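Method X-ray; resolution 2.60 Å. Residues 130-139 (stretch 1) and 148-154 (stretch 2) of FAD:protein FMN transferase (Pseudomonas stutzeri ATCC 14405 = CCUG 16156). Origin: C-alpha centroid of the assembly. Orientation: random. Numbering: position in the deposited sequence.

Stretch 1 130-139: RALTGQQHLS
Stretch 2, residues 148-154: AVALQLD

The most distinctive feature of this contact is a methyl group set squarely over an imidazole: Val 149 CG1 lies 3.5 Å from the centroid of the His 137 ring (CG, ND1, CD2, CE1 and NE2), only 6° off the ring normal, a CH-pi contact over one face. Val 149 (chi1 -49°, m) and His 137 (chi1 -68°, m; chi2 125°) both direct their CA-to-CB bonds toward the opposing stretch, and a branched valine can offer CG1 to the ring while CG2 reaches 3.7 Å from Leu 132 O.

The same histidine supplies the backbone acceptor. Ala 148 N donates to His 137 O at 3.0 Å, with an N-H...O angle of 162°, the sole hydrogen bond between the stretches. The CA atoms of His 137 and Ala 148 are 5.1 Å apart; CB of Ala 148 also lies 3.9 Å from His 137 CD2. The second point of register is Leu 132 with Ala 150, CA to CA 5.2 Å. As stretch 1 advances from Leu 132 to His 137, its nearest partner in stretch 2 moves back from Ala 150 to Ala 148, so the two pairs are in antiparallel order.

Stretch 1 opens with a compact turn. Arg 130 O accepts from both Thr 133 N (3.1 Å) and Thr 133 OG1 (2.6 Å); threonine suits the place because its OG1, with chi1 p, makes the second of these bonds. Its CA-to-CB bond points away from stretch 2. Gly 134 follows at phi/psi 121/99, where a CB would jam against the preceding carbonyl oxygen and clash with Gln 136 NE2; glycine is therefore required. A 3-10 segment spans 135-137, with His 137 N bonded to Gly 134 O (2.8 Å), and Leu 138 (-107/132) begins a strand.

Stretch 2 has no regular helix or strand. Val 149 is extended (-127/174), Ala 150 turns at -73/65, and Leu 151 N bonds back to Val 149 O at 2.6 Å. Beyond the turn, Leu 151 (-64/140; chi1 m, chi2 t) is buried. Its CD2 lies 3.2 Å from Leu 132 O, which also receives a CA-H...O contact from Leu 151 CA (3.6 Å, 161° at H), while its CD1 packs 3.8 Å from Leu 138 CB.

Leu 132 (m, t) has CB 3.7 Å from Ala 150 O and CD2 3.9 Å from Ala 150 CB. Leucine suits Leu 138 (t, p) and Leu 153 (m, t) because their CA-to-CB bonds point sideways while the ends of their long side chains come nearer, and their CD2 atoms meet at 3.9 Å.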

# COMPACT_ATOMS: atom_id res chain seq x y z
N ARG A 130 14.41 6.18 17.44
CA ARG A 130 15.05 5.26 16.51
C ARG A 130 15.57 4.02 17.20
O ARG A 130 15.62 2.96 16.60
CB ARG A 130 16.16 5.93 15.67
CG ARG A 130 15.77 6.20 14.20
CD ARG A 130 16.92 6.72 13.33
NE ARG A 130 17.63 7.78 14.07
CZ ARG A 130 18.83 7.70 14.67
NH1 ARG A 130 19.59 6.61 14.60
NH2 ARG A 130 19.29 8.76 15.33
N ALA A 131 15.97 4.12 18.46
CA ALA A 131 16.39 2.90 19.21
C ALA A 131 15.24 1.92 19.50
O ALA A 131 15.52 0.77 19.71
CB ALA A 131 17.11 3.27 20.48
N LEU A 132 13.98 2.39 19.46
CA LEU A 132 12.79 1.51 19.47
C LEU A 132 12.31 1.01 18.10
O LEU A 132 11.21 0.42 18.01
CB LEU A 132 11.60 2.21 20.16
CG LEU A 132 11.87 2.92 21.50
CD1 LEU A 132 10.65 3.65 22.09
CD2 LEU A 132 12.54 1.87 22.42
N THR A 133 13.11 1.25 17.06
CA THR A 133 12.73 0.86 15.71
C THR A 133 13.70 -0.18 15.25
O THR A 133 14.67 -0.47 15.95
CB THR A 133 12.70 2.04 14.71
OG1 THR A 133 14.02 2.54 14.53
CG2 THR A 133 11.83 3.17 15.18
N GLY A 134 13.38 -0.77 14.09
CA GLY A 134 14.24 -1.74 13.40
C GLY A 134 13.70 -3.13 13.13
O GLY A 134 13.78 -3.98 13.99
N GLN A 135 13.22 -3.37 11.91
CA GLN A 135 12.78 -4.70 11.38
C GLN A 135 13.62 -5.88 11.80
O GLN A 135 13.11 -6.96 12.02
CB GLN A 135 12.76 -4.64 9.83
CG GLN A 135 12.07 -5.78 9.09
CD GLN A 135 10.60 -5.46 8.69
OE1 GLN A 135 10.31 -4.39 8.08
NE2 GLN A 135 9.66 -6.40 9.04
N GLN A 136 14.91 -5.69 11.90
CA GLN A 136 15.82 -6.78 12.32
C GLN A 136 15.52 -7.30 13.71
O GLN A 136 15.89 -8.45 14.04
CB GLN A 136 17.31 -6.38 12.26
CG GLN A 136 17.83 -5.37 13.27
CD GLN A 136 17.57 -3.92 12.91
OE1 GLN A 136 16.78 -3.60 12.02
NE2 GLN A 136 18.23 -3.02 13.62
N HIS A 137 14.91 -6.44 14.54
CA HIS A 137 14.49 -6.80 15.89
C HIS A 137 13.14 -7.57 16.01
O HIS A 137 12.73 -7.95 17.11
CB HIS A 137 14.44 -5.52 16.70
CG HIS A 137 15.78 -4.94 16.95
ND1 HIS A 137 16.10 -3.63 16.62
CD2 HIS A 137 16.90 -5.49 17.47
CE1 HIS A 137 17.35 -3.40 16.95
NE2 HIS A 137 17.86 -4.51 17.47
N LEU A 138 12.48 -7.80 14.87
CA LEU A 138 11.21 -8.45 14.83
C LEU A 138 11.42 -9.84 14.30
O LEU A 138 12.13 -10.02 13.32
CB LEU A 138 10.33 -7.67 13.89
CG LEU A 138 8.87 -8.00 13.71
CD1 LEU A 138 8.21 -7.80 15.04
CD2 LEU A 138 8.26 -7.06 12.69
N SER A 139 10.86 -10.83 14.96
CA SER A 139 10.99 -12.21 14.48
C SER A 139 9.74 -13.04 14.77
O SER A 139 8.91 -12.72 15.64
CB SER A 139 12.22 -12.88 15.06
OG SER A 139 12.21 -12.87 16.48
N ALA A 148 12.76 -7.71 20.11
CA ALA A 148 13.97 -7.52 20.91
C ALA A 148 14.14 -6.12 21.50
O ALA A 148 14.91 -5.96 22.43
CB ALA A 148 15.15 -7.85 20.10
N VAL A 149 13.44 -5.12 20.96
CA VAL A 149 13.36 -3.78 21.50
C VAL A 149 11.87 -3.42 21.64
O VAL A 149 11.05 -4.14 21.14
CB VAL A 149 14.09 -2.73 20.57
CG1 VAL A 149 15.50 -3.18 20.15
CG2 VAL A 149 13.27 -2.39 19.35
N ALA A 150 11.52 -2.28 22.22
CA ALA A 150 10.08 -1.91 22.37
C ALA A 150 9.45 -1.47 21.07
O ALA A 150 8.99 -0.32 20.98
CB ALA A 150 9.85 -0.79 23.42
N LEU A 151 9.36 -2.40 20.12
CA LEU A 151 8.78 -2.13 18.78
C LEU A 151 7.31 -1.76 18.76
O LEU A 151 6.47 -2.36 19.47
CB LEU A 151 8.95 -3.33 17.82
CG LEU A 151 10.38 -3.72 17.40
CD1 LEU A 151 10.37 -4.91 16.46
CD2 LEU A 151 11.13 -2.56 16.77
N GLN A 152 7.00 -0.80 17.93
CA GLN A 152 5.61 -0.57 17.60
C GLN A 152 5.42 -0.70 16.09
O GLN A 152 6.06 -0.01 15.29
CB GLN A 152 5.22 0.76 18.16
CG GLN A 152 5.51 0.82 19.63
CD GLN A 152 4.72 1.94 20.29
OE1 GLN A 152 5.00 3.13 20.09
NE2 GLN A 152 3.70 1.57 21.07
N LEU A 153 4.55 -1.65 15.72
CA LEU A 153 4.26 -1.94 14.35
C LEU A 153 3.17 -1.08 13.78
O LEU A 153 2.34 -0.54 14.51
CB LEU A 153 3.87 -3.39 14.22
CG LEU A 153 4.94 -4.38 14.73
CD1 LEU A 153 4.58 -5.82 14.38
CD2 LEU A 153 6.31 -4.03 14.21
N ASP A 154 3.24 -0.91 12.47
CA ASP A 154 2.23 -0.19 11.66
C ASP A 154 2.19 -0.85 10.27
O ASP A 154 3.21 -0.97 9.59
CB ASP A 154 2.55 1.31 11.52
CG ASP A 154 1.39 2.12 10.90
OD1 ASP A 154 0.97 3.20 11.42
OD2 ASP A 154 0.86 1.64 9.90